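Phikz039 (Pseudomonas phage phikz, PDB 3ZBQ) is a phage-encoded protein of the tubulin/FtsZ superfamily, known as PhuZ, whose fold holds a bound guanosine-5'-diphosphate. Local coordinates at residues I191-E196 with T206-F211. Sequence-based numbering, arbitrary orientation.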
ATOM      1  N   ILE A 191     -14.936  -8.904  -0.523  1.00  6.01           N
ATOM      2  CA  ILE A 191     -16.274  -9.120  -1.103  1.00  5.82           C
ATOM      3  C   ILE A 191     -16.277  -8.890  -2.619  1.00  8.99           C
ATOM      4  O   ILE A 191     -16.796  -9.724  -3.394  1.00  7.57           O
ATOM      5  CB  ILE A 191     -17.337  -8.200  -0.435  1.00  8.70           C
ATOM      6  CG1 ILE A 191     -17.539  -8.574   1.038  1.00  8.54           C
ATOM      7  CG2 ILE A 191     -18.674  -8.258  -1.182  1.00  7.44           C
ATOM      8  CD1 ILE A 191     -18.389  -7.583   1.812  1.00 10.59           C
ATOM      9  N   LEU A 192     -15.722  -7.759  -3.056  1.00  7.45           N
ATOM     10  CA  LEU A 192     -15.673  -7.447  -4.490  1.00  5.95           C
ATOM     11  C   LEU A 192     -15.056  -8.579  -5.295  1.00  6.62           C
ATOM     12  O   LEU A 192     -15.545  -8.926  -6.374  1.00  7.56           O
ATOM     13  CB  LEU A 192     -14.889  -6.155  -4.757  1.00  7.09           C
ATOM     14  CG  LEU A 192     -14.761  -5.771  -6.242  1.00  7.40           C
ATOM     15  CD1 LEU A 192     -16.147  -5.521  -6.857  1.00  6.88           C
ATOM     16  CD2 LEU A 192     -13.849  -4.551  -6.441  1.00  7.38           C
ATOM     17  N   PHE A 193     -14.007  -9.179  -4.743  1.00  5.01           N
ATOM     18  CA  PHE A 193     -13.214 -10.177  -5.458  1.00  6.35           C
ATOM     19  C   PHE A 193     -13.658 -11.626  -5.212  1.00  5.81           C
ATOM     20  O   PHE A 193     -13.007 -12.560  -5.686  1.00  7.52           O
ATOM     21  CB  PHE A 193     -11.739 -10.052  -5.034  1.00  5.47           C
ATOM     22  CG  PHE A 193     -11.090  -8.734  -5.383  1.00  5.15           C
ATOM     23  CD1 PHE A 193     -11.505  -7.990  -6.477  1.00  7.08           C
ATOM     24  CD2 PHE A 193     -10.027  -8.254  -4.612  1.00  4.12           C
ATOM     25  CE1 PHE A 193     -10.889  -6.780  -6.799  1.00  5.33           C
ATOM     26  CE2 PHE A 193      -9.398  -7.045  -4.934  1.00  4.28           C
ATOM     27  CZ  PHE A 193      -9.823  -6.309  -6.022  1.00  5.31           C
ATOM     28  N   ASN A 194     -14.741 -11.832  -4.470  1.00  4.76           N
ATOM     29  CA  ASN A 194     -15.047 -13.190  -4.007  1.00  7.79           C
ATOM     30  C   ASN A 194     -15.661 -14.126  -5.075  1.00  9.23           C
ATOM     31  O   ASN A 194     -15.897 -15.316  -4.820  1.00  9.90           O
ATOM     32  CB  ASN A 194     -15.854 -13.180  -2.697  1.00  7.29           C
ATOM     33  CG  ASN A 194     -17.328 -12.798  -2.887  1.00 12.01           C
ATOM     34  OD1 ASN A 194     -17.855 -12.778  -4.002  1.00  8.87           O
ATOM     35  ND2 ASN A 194     -18.002 -12.508  -1.780  1.00 12.41           N
ATOM     36  N   GLN A 195     -15.908 -13.565  -6.258  1.00  7.84           N
ATOM     37  CA  GLN A 195     -16.378 -14.321  -7.425  1.00  8.82           C
ATOM     38  C   GLN A 195     -17.788 -14.908  -7.268  1.00 13.07           C
ATOM     39  O   GLN A 195     -18.202 -15.768  -8.065  1.00 13.36           O
ATOM     40  CB  GLN A 195     -15.359 -15.401  -7.815  1.00  9.08           C
ATOM     41  CG  GLN A 195     -13.994 -14.843  -8.224  1.00 10.06           C
ATOM     42  CD  GLN A 195     -12.986 -15.926  -8.549  1.00 16.92           C
ATOM     43  OE1 GLN A 195     -13.357 -17.061  -8.870  1.00 14.27           O
ATOM     44  NE2 GLN A 195     -11.699 -15.587  -8.461  1.00 11.42           N
ATOM     45  N   GLU A 196     -18.538 -14.418  -6.277  1.00 11.49           N
ATOM     46  CA  GLU A 196     -19.907 -14.901  -6.034  1.00 13.12           C
ATOM     47  C   GLU A 196     -21.013 -14.048  -6.651  1.00 12.41           C
ATOM     48  O   GLU A 196     -22.191 -14.380  -6.529  1.00 16.14           O
ATOM     49  CB  GLU A 196     -20.183 -15.003  -4.531  1.00 14.35           C
ATOM     50  CG  GLU A 196     -19.288 -15.971  -3.775  1.00 15.11           C
ATOM     51  CD  GLU A 196     -19.432 -15.832  -2.265  1.00 17.67           C
ATOM     52  OE1 GLU A 196     -20.317 -15.071  -1.804  1.00 19.43           O
ATOM     53  OE2 GLU A 196     -18.649 -16.477  -1.540  1.00 24.95           O
ATOM     54  N   THR A 206     -10.454  -8.082 -13.868  1.00  4.33           N
ATOM     55  CA  THR A 206      -9.146  -7.888 -14.498  1.00  4.10           C
ATOM     56  C   THR A 206      -9.078  -6.602 -15.336  1.00  5.84           C
ATOM     57  O   THR A 206      -8.154  -5.807 -15.196  1.00  4.87           O
ATOM     58  CB  THR A 206      -8.737  -9.105 -15.343  1.00  3.71           C
ATOM     59  OG1 THR A 206      -8.599 -10.250 -14.487  1.00  5.69           O
ATOM     60  CG2 THR A 206      -7.425  -8.839 -16.061  1.00  6.44           C
ATOM     61  N   ASN A 207     -10.070  -6.378 -16.192  1.00  3.22           N
ATOM     62  CA  ASN A 207     -10.034  -5.201 -17.061  1.00  4.04           C
ATOM     63  C   ASN A 207     -10.475  -3.908 -16.389  1.00  4.97           C
ATOM     64  O   ASN A 207     -10.251  -2.826 -16.918  1.00  6.02           O
ATOM     65  CB  ASN A 207     -10.818  -5.486 -18.357  1.00  2.49           C
ATOM     66  CG  ASN A 207     -10.128  -6.529 -19.209  1.00  6.28           C
ATOM     67  OD1 ASN A 207      -8.953  -6.826 -18.992  1.00  6.71           O
ATOM     68  ND2 ASN A 207     -10.850  -7.097 -20.183  1.00  4.68           N
ATOM     69  N   TRP A 208     -11.089  -4.029 -15.215  1.00  5.07           N
ATOM     70  CA  TRP A 208     -11.357  -2.877 -14.363  1.00  4.29           C
ATOM     71  C   TRP A 208     -10.007  -2.376 -13.825  1.00  5.10           C
ATOM     72  O   TRP A 208      -9.695  -1.183 -13.882  1.00  4.80           O
ATOM     73  CB  TRP A 208     -12.323  -3.269 -13.223  1.00  4.01           C
ATOM     74  CG  TRP A 208     -12.267  -2.342 -12.023  1.00  4.71           C
ATOM     75  CD1 TRP A 208     -12.798  -1.081 -11.927  1.00  4.35           C
ATOM     76  CD2 TRP A 208     -11.618  -2.600 -10.763  1.00  5.49           C
ATOM     77  NE1 TRP A 208     -12.520  -0.549 -10.676  1.00  5.54           N
ATOM     78  CE2 TRP A 208     -11.808  -1.463  -9.952  1.00  5.31           C
ATOM     79  CE3 TRP A 208     -10.911  -3.693 -10.246  1.00  5.25           C
ATOM     80  CZ2 TRP A 208     -11.294  -1.384  -8.642  1.00  4.89           C
ATOM     81  CZ3 TRP A 208     -10.402  -3.606  -8.943  1.00  3.99           C
ATOM     82  CH2 TRP A 208     -10.605  -2.468  -8.163  1.00  5.24           C
ATOM     83  N   ALA A 209      -9.183  -3.306 -13.368  1.00  3.49           N
ATOM     84  CA  ALA A 209      -7.878  -2.968 -12.802  1.00  4.96           C
ATOM     85  C   ALA A 209      -6.874  -2.625 -13.907  1.00  6.78           C
ATOM     86  O   ALA A 209      -6.050  -1.724 -13.755  1.00  5.68           O
ATOM     87  CB  ALA A 209      -7.369  -4.122 -11.954  1.00  6.91           C
ATOM     88  N   HIS A 210      -6.943  -3.353 -15.018  1.00  5.94           N
ATOM     89  CA  HIS A 210      -6.014  -3.161 -16.137  1.00  6.39           C
ATOM     90  C   HIS A 210      -6.657  -2.347 -17.264  1.00  6.25           C
ATOM     91  O   HIS A 210      -6.632  -2.744 -18.433  1.00  7.55           O
ATOM     92  CB  HIS A 210      -5.525  -4.521 -16.669  1.00  7.49           C
ATOM     93  CG  HIS A 210      -4.707  -5.286 -15.680  1.00  6.76           C
ATOM     94  ND1 HIS A 210      -4.409  -6.626 -15.835  1.00  6.63           N
ATOM     95  CD2 HIS A 210      -4.134  -4.909 -14.514  1.00  5.56           C
ATOM     96  CE1 HIS A 210      -3.678  -7.031 -14.815  1.00  6.59           C
ATOM     97  NE2 HIS A 210      -3.495  -6.008 -13.995  1.00  5.29           N
ATOM     98  N   PHE A 211      -7.239  -1.212 -16.897  1.00  7.45           N
ATOM     99  CA  PHE A 211      -7.971  -0.352 -17.829  1.00  7.37           C
ATOM    100  C   PHE A 211      -7.069   0.228 -18.923  1.00  7.92           C
ATOM    101  O   PHE A 211      -7.551   0.720 -19.940  1.00  7.73           O
ATOM    102  CB  PHE A 211      -8.596   0.797 -17.041  1.00  4.95           C
ATOM    103  CG  PHE A 211      -7.600   1.513 -16.175  1.00  5.04           C
ATOM    104  CD1 PHE A 211      -6.814   2.536 -16.702  1.00  8.00           C
ATOM    105  CD2 PHE A 211      -7.396   1.120 -14.865  1.00  7.22           C
ATOM    106  CE1 PHE A 211      -5.856   3.178 -15.910  1.00  7.84           C
ATOM    107  CE2 PHE A 211      -6.445   1.751 -14.077  1.00  5.32           C
ATOM    108  CZ  PHE A 211      -5.683   2.785 -14.605  1.00  8.17           C
TER
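W208 presents its six-membered ring to L192 and F193 where the long helix 175-192 of the tubulin-like fold ends beside helix 202-209. The contact is wholly apolar: no hydrogen bond joins the two segments, their nearest CA atoms (F193 and T206) stand 10.2 Å apart, and only 95 Å² is buried in all, so side chains alone span the gap. L192 sets CD2 over one face of the indole, 4.2 Å from W208 CH2. F193 comes in edge first, its CE1 3.9 Å from W208 CZ3, which lies in the plane of the phenyl ring; the two side chains cross at about a right angle. For W208, chi1 of 158° carries CG anti to the backbone N and sends the indole across to the other helix. The three side chains also pack on strands of the sheet: L192 on F278 and L245, and W208 on I280 and A243, all from strands 275-281 and 239-246, and F193 on T97 and I99 of strand 97-103. W208 NE1 hydrogen-bonds to F278 O, and N194 OD1 accepts from E196 N (2.9 Å, N-H...O angle 155°), an Asx turn.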